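Local coordinates for protein 2,3-dihydroxybenzoate-AMP ligase (Thermobifida fusca, PDB 6E97) that belongs to the ANL superfamily of AMP-binding enzymes and is seen here with the ligand J2J bound, at residues 284-289 with 315-320; 339-344 with 418-423; 375-380 with 387-392. All coordinates share one frame; numbering follows the deposited sequence.

How the interactions relate
Interactions 1 and 2 meet at the ligand J2J, their centres about 16 Å apart and their nearest atoms about 5 Å apart. The backbone of Gly316 to Lys318 in interaction 1 lies over one face of the adenine, Phe339 of interaction 2 lies on the opposite side of it, and Asp422 takes both ribose hydroxyls. Interaction 3 is further out, with the side chain of Leu391 about 11 Å from J2J, but it joins interaction 2 directly: strands 388-393 and 418-426 are neighbours, and Tyr418 N is 2.8 Å from Thr392 O, probably a hydrogen bond. The sequence of interaction 3 is nested within the loop that interaction 2 closes.

Interaction 1: 284-289 with 315-320; sequences VVPPIA and GGAKFA. With J2J (5'-O-[(S)-[(2,3-dihydroxybenzene-1-carbonyl)oxy](hydroxy)phosphoryl]adenosine), chain C.
The ring of Phe319 leans obliquely on the first turn of helix 286-297, its CD1 3.7 Å from Pro286 CB and its CZ 4.0 Å from Ala289 CB. With CG anti to the backbone N (chi1 -164°), Phe319 swings its ring back over the helix, where the small alanine methyl lets it settle. The other flat group is the adenine of J2J, which carries the backbone of Gly316 to Lys318 over one face and has Phe339 on the opposite side; Gly316 N is 3.1 Å from J2J N7. Glycine suits position 316, because at these backbone angles a CB would jam against the preceding carbonyl O and lie tight against Val285 CG1.

Pro286 packs beside Phe319, its ring filling the bend of the loop 315-320, with CG 3.3 Å from Ala317 O and CD 4.0 Å from Ala317 CB. Proline, with no N-H to satisfy, fits this first helical position just after the N-cap residue Val285. Val285 CA makes a CA-H...O contact with Gly315 O at 3.4 Å. A backbone hydrogen bond from Gly315 N to Val284 O, 3.1 Å long, ties the two segments together.

Loop 315-320, at the end of a parallel strand, forms one wall of the adenine pocket in this AMP-binding enzyme. Strands 281-284 and 311-315 are neighbours in the mixed sheet, and the contact lies where they end. Val314 of strand 311-315 touches Pro286, Ala289 and Phe319, while Leu335 and Gln337 of strand 334-341 pack against Phe319.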
loop_
_atom_site.group_PDB
_atom_site.type_symbol
_atom_site.label_atom_id
_atom_site.label_comp_id
_atom_site.label_asym_id
_atom_site.label_seq_id
_atom_site.Cartn_x
_atom_site.Cartn_y
_atom_site.Cartn_z
ATOM N N VAL A 284 6.172 7.461 6.559
ATOM C CA VAL A 284 5.046 7.366 7.487
ATOM C C VAL A 284 3.829 8.060 6.884
ATOM O O VAL A 284 3.926 8.801 5.903
ATOM C CB VAL A 284 5.372 7.960 8.878
ATOM C CG1 VAL A 284 6.609 7.288 9.469
ATOM C CG2 VAL A 284 5.562 9.478 8.800
ATOM N N VAL A 285 2.670 7.785 7.479
ATOM C CA VAL A 285 1.427 8.486 7.154
ATOM C C VAL A 285 1.288 9.667 8.112
ATOM O O VAL A 285 1.971 9.707 9.144
ATOM C CB VAL A 285 0.211 7.549 7.228
ATOM C CG1 VAL A 285 0.210 6.565 6.075
ATOM C CG2 VAL A 285 0.169 6.820 8.569
ATOM N N PRO A 286 0.446 10.650 7.818
ATOM C CA PRO A 286 0.437 11.887 8.619
ATOM C C PRO A 286 0.140 11.646 10.094
ATOM O O PRO A 286 0.780 12.271 10.946
ATOM C CB PRO A 286 -0.653 12.729 7.942
ATOM C CG PRO A 286 -0.538 12.320 6.495
ATOM C CD PRO A 286 -0.297 10.815 6.554
ATOM N N PRO A 287 -0.813 10.775 10.456
ATOM C CA PRO A 287 -1.056 10.555 11.900
ATOM C C PRO A 287 0.175 10.075 12.661
ATOM O O PRO A 287 0.408 10.495 13.808
ATOM C CB PRO A 287 -2.186 9.513 11.919
ATOM C CG PRO A 287 -2.295 9.000 10.525
ATOM C CD PRO A 287 -1.818 10.089 9.628
ATOM N N ILE A 288 0.983 9.214 12.041
ATOM C CA ILE A 288 2.216 8.765 12.678
ATOM C C ILE A 288 3.217 9.908 12.764
ATOM O O ILE A 288 3.903 10.080 13.779
ATOM C CB ILE A 288 2.804 7.563 11.917
ATOM C CG1 ILE A 288 1.894 6.351 12.051
ATOM C CG2 ILE A 288 4.203 7.252 12.426
ATOM C CD1 ILE A 288 2.303 5.217 11.154
ATOM N N ALA A 289 3.328 10.697 11.692
ATOM C CA ALA A 289 4.189 11.871 11.724
ATOM C C ALA A 289 3.821 12.791 12.879
ATOM O O ALA A 289 4.698 13.277 13.600
ATOM C CB ALA A 289 4.096 12.619 10.391
ATOM N N GLY A 315 3.258 10.559 3.489
ATOM C CA GLY A 315 2.373 10.371 2.359
ATOM C C GLY A 315 1.193 9.493 2.711
ATOM O O GLY A 315 1.027 9.067 3.856
ATOM N N GLY A 316 0.367 9.219 1.700
ATOM C CA GLY A 316 -0.805 8.386 1.844
ATOM C C GLY A 316 -2.073 9.148 2.180
ATOM O O GLY A 316 -3.178 8.673 1.878
ATOM N N ALA A 317 -1.932 10.317 2.804
ATOM C CA ALA A 317 -3.039 11.184 3.177
ATOM C C ALA A 317 -2.497 12.602 3.271
ATOM O O ALA A 317 -1.284 12.821 3.298
ATOM C CB ALA A 317 -3.675 10.751 4.501
ATOM N N LYS A 318 -3.411 13.569 3.318
ATOM C CA LYS A 318 -3.026 14.974 3.307
ATOM C C LYS A 318 -2.276 15.352 4.583
ATOM O O LYS A 318 -2.680 14.981 5.690
ATOM C CB LYS A 318 -4.272 15.842 3.134
ATOM C CG LYS A 318 -4.015 17.328 3.108
ATOM C CD LYS A 318 -3.314 17.769 1.834
ATOM C CE LYS A 318 -3.183 19.279 1.806
ATOM N NZ LYS A 318 -2.767 19.749 0.475
ATOM N N PHE A 319 -1.181 16.099 4.419
ATOM C CA PHE A 319 -0.311 16.546 5.505
ATOM C C PHE A 319 -0.329 18.070 5.519
ATOM O O PHE A 319 0.165 18.701 4.582
ATOM C CB PHE A 319 1.109 16.012 5.303
ATOM C CG PHE A 319 1.981 16.089 6.529
ATOM C CD1 PHE A 319 1.478 15.766 7.779
ATOM C CD2 PHE A 319 3.311 16.448 6.424
ATOM C CE1 PHE A 319 2.276 15.830 8.894
ATOM C CE2 PHE A 319 4.117 16.511 7.540
ATOM C CZ PHE A 319 3.598 16.195 8.778
ATOM N N ALA A 320 -0.873 18.660 6.583
ATOM C CA ALA A 320 -1.138 20.098 6.584
ATOM C C ALA A 320 0.162 20.897 6.614
ATOM O O ALA A 320 1.137 20.474 7.241
ATOM C CB ALA A 320 -2.003 20.486 7.781
HETATM C C2 J2J C . -3.131 13.371 -0.099
HETATM N N3 J2J C . -3.625 12.195 -0.512
HETATM C C4 J2J C . -2.808 11.160 -0.809
HETATM C C6 J2J C . -0.890 12.645 -0.216
HETATM C C8 J2J C . -1.808 9.298 -1.362
HETATM C C9 J2J C . 3.532 6.663 -2.381
HETATM C C12 J2J C . 2.756 7.436 -1.513
HETATM C C15 J2J C . 1.439 7.090 -1.192
HETATM C C18 J2J C . 0.834 5.957 -1.732
HETATM C C21 J2J C . -0.584 5.579 -1.403
HETATM C C3 J2J C . 1.614 5.119 -2.668
HETATM C C5 J2J C . -1.360 11.325 -0.680
HETATM N N1 J2J C . -1.816 13.596 0.042
HETATM N N6 J2J C . 0.424 12.894 -0.068
HETATM O O3 J2J C . 1.050 4.011 -3.211
HETATM O O6 J2J C . 3.768 4.774 -3.824
HETATM C "C1'" J2J C . -4.324 9.319 -1.472
HETATM C "C2'" J2J C . -4.944 9.752 -2.797
HETATM C "C3'" J2J C . -4.458 8.637 -3.708
HETATM C "C4'" J2J C . -4.627 7.423 -2.813
HETATM C "C5'" J2J C . -3.853 6.186 -3.191
HETATM C C61 J2J C . 3.008 5.521 -2.977
HETATM N N7 J2J C . -0.797 10.151 -1.039
HETATM N N9 J2J C . -3.000 9.913 -1.231
HETATM O O17 J2J C . -1.118 6.145 -0.467
HETATM O O1P J2J C . -3.332 3.158 -3.244
HETATM O "O2'" J2J C . -6.352 9.706 -2.629
HETATM O O2P J2J C . -1.274 4.548 -2.203
HETATM O "O3'" J2J C . -5.148 8.544 -4.940
HETATM O O3P J2J C . -2.962 3.425 -0.717
HETATM O "O4'" J2J C . -4.201 7.910 -1.512
HETATM O "O5'" J2J C . -3.838 5.249 -2.123
HETATM P P J2J C . -2.821 4.018 -2.105
#

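Interaction 2: 339-344 with 418-423; sequences FGMAEG and YRTGDL. With J2J (5'-O-[(S)-[(2,3-dihydroxybenzene-1-carbonyl)oxy](hydroxy)phosphoryl]adenosine), chain C.
Phe339 points the CZ edge of its ring at Asp422, with OD2 3.5 Å from Phe339 CZ and close to the ring plane. Ring and carboxylate are turned 71° apart, while Phe339 CD1 comes 3.5 Å from J2J C5, so one aromatic side chain serves both the aspartate and the base. Gly340, having no side chain, lets the dihydroxyphenyl ring of J2J lie close to the backbone.

Met341 follows. Its CG sits between the backbone N and the carbonyl carbon (chi1 54°), and the bent chain carries SD to Thr420 CG2, 3.6 Å away, and to the edge of the Tyr418 ring, a Met-aromatic contact. The flexible thioether fits between these unlike neighbours. Ala342 N then donates to J2J O1P over 3.2 Å, in a nearly straight bond (165°) from the type I turn that runs from Met341 to Gly344.

Glu343 lays its CB over one face of Tyr418, 4.1 Å from the ring centroid, a CH-pi contact. Its carboxylate passes the phenol OH without a direct hydrogen bond; OE2 is instead bonded to Tyr401. A water 2.8 Å from Tyr418 OH also bonds weakly to Glu343 OE1.

Across the contact, Asp422 OD1 accepts from J2J O2' and OD2 from J2J O3', the latter at 2.6 Å. A carboxylate has two oxygens to match a pair of vicinal hydroxyls, and the C-H edge of Phe339, probably slightly positive, should favour the anion, which is consistent with the ring edge helping to hold the carboxylate where it grips the ribose.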
loop_
_atom_site.group_PDB
_atom_site.type_symbol
_atom_site.label_atom_id
_atom_site.label_comp_id
_atom_site.label_asym_id
_atom_site.label_seq_id
_atom_site.Cartn_x
_atom_site.Cartn_y
_atom_site.Cartn_z
ATOM N N PHE A 339 2.926 11.778 -2.747
ATOM C CA PHE A 339 1.538 11.586 -3.157
ATOM C C PHE A 339 1.580 10.543 -4.267
ATOM O O PHE A 339 1.927 10.854 -5.405
ATOM C CB PHE A 339 0.925 12.922 -3.611
ATOM C CG PHE A 339 -0.329 12.797 -4.460
ATOM C CD1 PHE A 339 -1.328 11.892 -4.145
ATOM C CD2 PHE A 339 -0.522 13.638 -5.550
ATOM C CE1 PHE A 339 -2.470 11.789 -4.919
ATOM C CE2 PHE A 339 -1.660 13.541 -6.326
ATOM C CZ PHE A 339 -2.637 12.619 -6.008
ATOM N N GLY A 340 1.235 9.302 -3.935
ATOM C CA GLY A 340 1.298 8.212 -4.885
ATOM C C GLY A 340 0.036 7.376 -4.847
ATOM O O GLY A 340 -0.900 7.655 -4.095
ATOM N N MET A 341 0.026 6.342 -5.686
ATOM C CA MET A 341 -1.105 5.434 -5.686
ATOM C C MET A 341 -0.657 4.077 -6.201
ATOM O O MET A 341 0.256 3.982 -7.023
ATOM C CB MET A 341 -2.258 5.991 -6.531
ATOM C CG MET A 341 -1.831 6.357 -7.943
ATOM S SD MET A 341 -2.898 7.613 -8.682
ATOM C CE MET A 341 -2.238 9.082 -7.887
ATOM N N ALA A 342 -1.313 3.025 -5.704
ATOM C CA ALA A 342 -0.981 1.664 -6.113
ATOM C C ALA A 342 -1.175 1.448 -7.609
ATOM O O ALA A 342 -0.542 0.554 -8.184
ATOM C CB ALA A 342 -1.823 0.663 -5.319
ATOM N N GLU A 343 -2.031 2.250 -8.252
ATOM C CA GLU A 343 -2.287 2.121 -9.682
ATOM C C GLU A 343 -1.148 2.668 -10.531
ATOM O O GLU A 343 -1.094 2.379 -11.732
ATOM C CB GLU A 343 -3.592 2.840 -10.052
ATOM C CG GLU A 343 -4.888 2.135 -9.634
ATOM C CD GLU A 343 -5.329 2.454 -8.207
ATOM O OE1 GLU A 343 -4.622 3.200 -7.496
ATOM O OE2 GLU A 343 -6.385 1.943 -7.789
ATOM N N GLY A 344 -0.249 3.452 -9.947
ATOM C CA GLY A 344 0.868 3.995 -10.691
ATOM C C GLY A 344 1.438 5.273 -10.113
ATOM O O GLY A 344 2.219 5.242 -9.155
ATOM N N TYR A 418 -5.868 7.144 -16.608
ATOM C CA TYR A 418 -6.458 6.616 -15.384
ATOM C C TYR A 418 -7.114 7.742 -14.587
ATOM O O TYR A 418 -6.512 8.802 -14.384
ATOM C CB TYR A 418 -5.389 5.920 -14.538
ATOM C CG TYR A 418 -5.853 5.638 -13.132
ATOM C CD1 TYR A 418 -6.968 4.852 -12.901
ATOM C CD2 TYR A 418 -5.189 6.179 -12.034
ATOM C CE1 TYR A 418 -7.412 4.602 -11.614
ATOM C CE2 TYR A 418 -5.617 5.930 -10.745
ATOM C CZ TYR A 418 -6.729 5.139 -10.543
ATOM O OH TYR A 418 -7.176 4.905 -9.266
ATOM N N ARG A 419 -8.344 7.509 -14.138
ATOM C CA ARG A 419 -9.095 8.486 -13.346
ATOM C C ARG A 419 -8.768 8.279 -11.870
ATOM O O ARG A 419 -9.331 7.395 -11.223
ATOM C CB ARG A 419 -10.591 8.343 -13.594
ATOM C CG ARG A 419 -11.038 8.641 -15.030
ATOM C CD ARG A 419 -12.566 8.676 -15.120
ATOM N NE ARG A 419 -13.033 8.868 -16.492
ATOM C CZ ARG A 419 -13.146 10.048 -17.090
ATOM N NH1 ARG A 419 -12.836 11.167 -16.446
ATOM N NH2 ARG A 419 -13.577 10.110 -18.341
ATOM N N THR A 420 -7.882 9.117 -11.322
ATOM C CA THR A 420 -7.401 8.885 -9.959
ATOM C C THR A 420 -8.495 9.086 -8.920
ATOM O O THR A 420 -8.435 8.492 -7.836
ATOM C CB THR A 420 -6.228 9.807 -9.622
ATOM O OG1 THR A 420 -6.695 11.156 -9.524
ATOM C CG2 THR A 420 -5.111 9.716 -10.666
ATOM N N GLY A 421 -9.488 9.922 -9.213
ATOM C CA GLY A 421 -10.474 10.295 -8.218
ATOM C C GLY A 421 -10.027 11.376 -7.263
ATOM O O GLY A 421 -10.733 11.665 -6.288
ATOM N N ASP A 422 -8.883 11.983 -7.512
ATOM C CA ASP A 422 -8.360 13.036 -6.666
ATOM C C ASP A 422 -8.659 14.398 -7.272
ATOM O O ASP A 422 -8.720 14.554 -8.495
ATOM C CB ASP A 422 -6.853 12.868 -6.467
ATOM C CG ASP A 422 -6.521 11.635 -5.662
ATOM O OD1 ASP A 422 -7.155 11.449 -4.604
ATOM O OD2 ASP A 422 -5.656 10.849 -6.100
ATOM N N LEU A 423 -8.865 15.374 -6.395
ATOM C CA LEU A 423 -8.977 16.769 -6.782
ATOM C C LEU A 423 -7.671 17.455 -6.411
ATOM O O LEU A 423 -7.270 17.443 -5.236
ATOM C CB LEU A 423 -10.167 17.444 -6.104
ATOM C CG LEU A 423 -11.551 16.821 -6.289
ATOM C CD1 LEU A 423 -12.584 17.618 -5.515
ATOM C CD2 LEU A 423 -11.931 16.734 -7.754
HETATM C C2 J2J C . -3.131 13.371 -0.099
HETATM N N3 J2J C . -3.625 12.195 -0.512
HETATM C C4 J2J C . -2.808 11.160 -0.809
HETATM C C6 J2J C . -0.890 12.645 -0.216
HETATM C C8 J2J C . -1.808 9.298 -1.362
HETATM C C9 J2J C . 3.532 6.663 -2.381
HETATM C C12 J2J C . 2.756 7.436 -1.513
HETATM C C15 J2J C . 1.439 7.090 -1.192
HETATM C C18 J2J C . 0.834 5.957 -1.732
HETATM C C21 J2J C . -0.584 5.579 -1.403
HETATM C C3 J2J C . 1.614 5.119 -2.668
HETATM C C5 J2J C . -1.360 11.325 -0.680
HETATM N N1 J2J C . -1.816 13.596 0.042
HETATM N N6 J2J C . 0.424 12.894 -0.068
HETATM O O3 J2J C . 1.050 4.011 -3.211
HETATM O O6 J2J C . 3.768 4.774 -3.824
HETATM C "C1'" J2J C . -4.324 9.319 -1.472
HETATM C "C2'" J2J C . -4.944 9.752 -2.797
HETATM C "C3'" J2J C . -4.458 8.637 -3.708
HETATM C "C4'" J2J C . -4.627 7.423 -2.813
HETATM C "C5'" J2J C . -3.853 6.186 -3.191
HETATM C C61 J2J C . 3.008 5.521 -2.977
HETATM N N7 J2J C . -0.797 10.151 -1.039
HETATM N N9 J2J C . -3.000 9.913 -1.231
HETATM O O17 J2J C . -1.118 6.145 -0.467
HETATM O O1P J2J C . -3.332 3.158 -3.244
HETATM O "O2'" J2J C . -6.352 9.706 -2.629
HETATM O O2P J2J C . -1.274 4.548 -2.203
HETATM O "O3'" J2J C . -5.148 8.544 -4.940
HETATM O O3P J2J C . -2.962 3.425 -0.717
HETATM O "O4'" J2J C . -4.201 7.910 -1.512
HETATM O "O5'" J2J C . -3.838 5.249 -2.123
HETATM P P J2J C . -2.821 4.018 -2.105
HETATM O O HOH W 1 -5.956 6.254 -7.168
#

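Interaction 3: 375-380 with 387-392; sequences VDEADR and VGHLLT
Val375 and His389 form an antiparallel hydrogen-bonded pair, with Val375 N to His389 O at 3.0 Å and His389 N to Val375 O at 2.9 Å. Beside it, Gly388 CA comes 3.5 Å from Val375 O, a closeness that suits a residue without a side chain.

Val375 and His389 project to the same face of the sheet, where Val375 CG2 packs 4.0 Å from His389 CB and also touches Leu391 CD1. The imidazole reaches on to Glu377. His389 NE2 donates to Glu377 OE2 at 3.0 Å, with the oxygen near the ring plane but met from above the carboxylate plane. The bend of Glu377 at chi2 (70°) folds its carboxylate back toward the histidine.

Asp376 holds the loop in shape: its OD1 accepts from Ala378 N and Arg380 N on opposite faces of the carboxylate, the first bond closing an Asx turn. Asp379 carries a carboxylate that forms a salt bridge with Arg419.

Strands 371-375 and 388-393 are consecutive and antiparallel, a beta hairpin with a long connection, at one edge of a four-stranded sheet that continues through 418-426.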
loop_
_atom_site.group_PDB
_atom_site.type_symbol
_atom_site.label_atom_id
_atom_site.label_comp_id
_atom_site.label_asym_id
_atom_site.label_seq_id
_atom_site.Cartn_x
_atom_site.Cartn_y
_atom_site.Cartn_z
ATOM N N VAL A 375 -8.848 18.273 -15.175
ATOM C CA VAL A 375 -10.018 18.534 -16.010
ATOM C C VAL A 375 -11.227 18.858 -15.128
ATOM O O VAL A 375 -11.230 18.612 -13.926
ATOM C CB VAL A 375 -10.339 17.343 -16.941
ATOM C CG1 VAL A 375 -9.134 16.989 -17.798
ATOM C CG2 VAL A 375 -10.797 16.142 -16.132
ATOM N N ASP A 376 -12.276 19.397 -15.753
ATOM C CA ASP A 376 -13.517 19.661 -15.036
ATOM C C ASP A 376 -14.428 18.436 -15.135
ATOM O O ASP A 376 -13.980 17.335 -15.465
ATOM C CB ASP A 376 -14.174 20.947 -15.563
ATOM C CG ASP A 376 -14.594 20.854 -17.026
ATOM O OD1 ASP A 376 -14.749 19.731 -17.552
ATOM O OD2 ASP A 376 -14.769 21.924 -17.651
ATOM N N GLU A 377 -15.716 18.609 -14.843
ATOM C CA GLU A 377 -16.676 17.514 -14.909
ATOM C C GLU A 377 -16.979 17.061 -16.331
ATOM O O GLU A 377 -17.659 16.046 -16.502
ATOM C CB GLU A 377 -17.984 17.917 -14.226
ATOM C CG GLU A 377 -18.089 17.505 -12.770
ATOM C CD GLU A 377 -17.162 18.291 -11.876
ATOM O OE1 GLU A 377 -16.617 19.317 -12.334
ATOM O OE2 GLU A 377 -16.980 17.883 -10.709
ATOM N N ALA A 378 -16.514 17.789 -17.346
ATOM C CA ALA A 378 -16.668 17.391 -18.741
ATOM C C ALA A 378 -15.321 17.102 -19.395
ATOM O O ALA A 378 -15.165 17.253 -20.609
ATOM C CB ALA A 378 -17.419 18.461 -19.531
ATOM N N ASP A 379 -14.334 16.709 -18.591
ATOM C CA ASP A 379 -13.001 16.359 -19.065
ATOM C C ASP A 379 -12.335 17.492 -19.825
ATOM O O ASP A 379 -11.411 17.260 -20.609
ATOM C CB ASP A 379 -13.039 15.092 -19.916
ATOM C CG ASP A 379 -13.354 13.871 -19.090
ATOM O OD1 ASP A 379 -13.140 13.936 -17.861
ATOM O OD2 ASP A 379 -13.820 12.861 -19.656
ATOM N N ARG A 380 -12.774 18.711 -19.595
ATOM C CA ARG A 380 -12.101 19.860 -20.180
ATOM C C ARG A 380 -11.025 20.357 -19.221
ATOM O O ARG A 380 -11.303 20.527 -18.026
ATOM C CB ARG A 380 -13.107 20.967 -20.484
ATOM C CG ARG A 380 -14.270 20.482 -21.357
ATOM C CD ARG A 380 -15.534 21.326 -21.231
ATOM N NE ARG A 380 -15.331 22.702 -21.671
ATOM C CZ ARG A 380 -15.297 23.745 -20.850
ATOM N NH1 ARG A 380 -15.468 23.562 -19.549
ATOM N NH2 ARG A 380 -15.102 24.969 -21.326
ATOM N N VAL A 387 -8.307 24.009 -9.365
ATOM C CA VAL A 387 -8.535 22.653 -8.883
ATOM C C VAL A 387 -9.462 21.910 -9.837
ATOM O O VAL A 387 -10.464 22.460 -10.317
ATOM C CB VAL A 387 -9.119 22.674 -7.462
ATOM C CG1 VAL A 387 -9.384 21.255 -6.979
ATOM C CG2 VAL A 387 -8.185 23.427 -6.517
ATOM N N GLY A 388 -9.138 20.643 -10.093
ATOM C CA GLY A 388 -9.950 19.791 -10.936
ATOM C C GLY A 388 -9.612 18.333 -10.710
ATOM O O GLY A 388 -8.803 17.983 -9.849
ATOM N N HIS A 389 -10.276 17.483 -11.489
ATOM C CA HIS A 389 -10.044 16.048 -11.435
ATOM C C HIS A 389 -8.685 15.711 -12.030
ATOM O O HIS A 389 -8.301 16.234 -13.083
ATOM C CB HIS A 389 -11.137 15.299 -12.189
ATOM C CG HIS A 389 -12.519 15.568 -11.681
ATOM N ND1 HIS A 389 -13.069 14.886 -10.617
ATOM C CD2 HIS A 389 -13.465 16.442 -12.096
ATOM C CE1 HIS A 389 -14.295 15.327 -10.400
ATOM N NE2 HIS A 389 -14.558 16.273 -11.283
ATOM N N LEU A 390 -7.945 14.847 -11.336
ATOM C CA LEU A 390 -6.642 14.401 -11.808
ATOM C C LEU A 390 -6.813 13.148 -12.660
ATOM O O LEU A 390 -7.422 12.167 -12.226
ATOM C CB LEU A 390 -5.685 14.140 -10.640
ATOM C CG LEU A 390 -4.330 13.494 -10.969
ATOM C CD1 LEU A 390 -3.416 14.434 -11.775
ATOM C CD2 LEU A 390 -3.617 13.040 -9.695
ATOM N N LEU A 391 -6.311 13.212 -13.888
ATOM C CA LEU A 391 -6.149 12.073 -14.769
ATOM C C LEU A 391 -4.668 11.939 -15.068
ATOM O O LEU A 391 -3.945 12.937 -15.157
ATOM C CB LEU A 391 -6.925 12.238 -16.081
ATOM C CG LEU A 391 -8.398 12.612 -16.028
ATOM C CD1 LEU A 391 -8.933 12.666 -17.447
ATOM C CD2 LEU A 391 -9.184 11.647 -15.199
ATOM N N THR A 392 -4.202 10.705 -15.211
ATOM C CA THR A 392 -2.781 10.529 -15.439
ATOM C C THR A 392 -2.552 9.295 -16.297
ATOM O O THR A 392 -3.373 8.374 -16.329
ATOM C CB THR A 392 -2.016 10.432 -14.115
ATOM O OG1 THR A 392 -0.609 10.535 -14.361
ATOM C CG2 THR A 392 -2.330 9.131 -13.416
#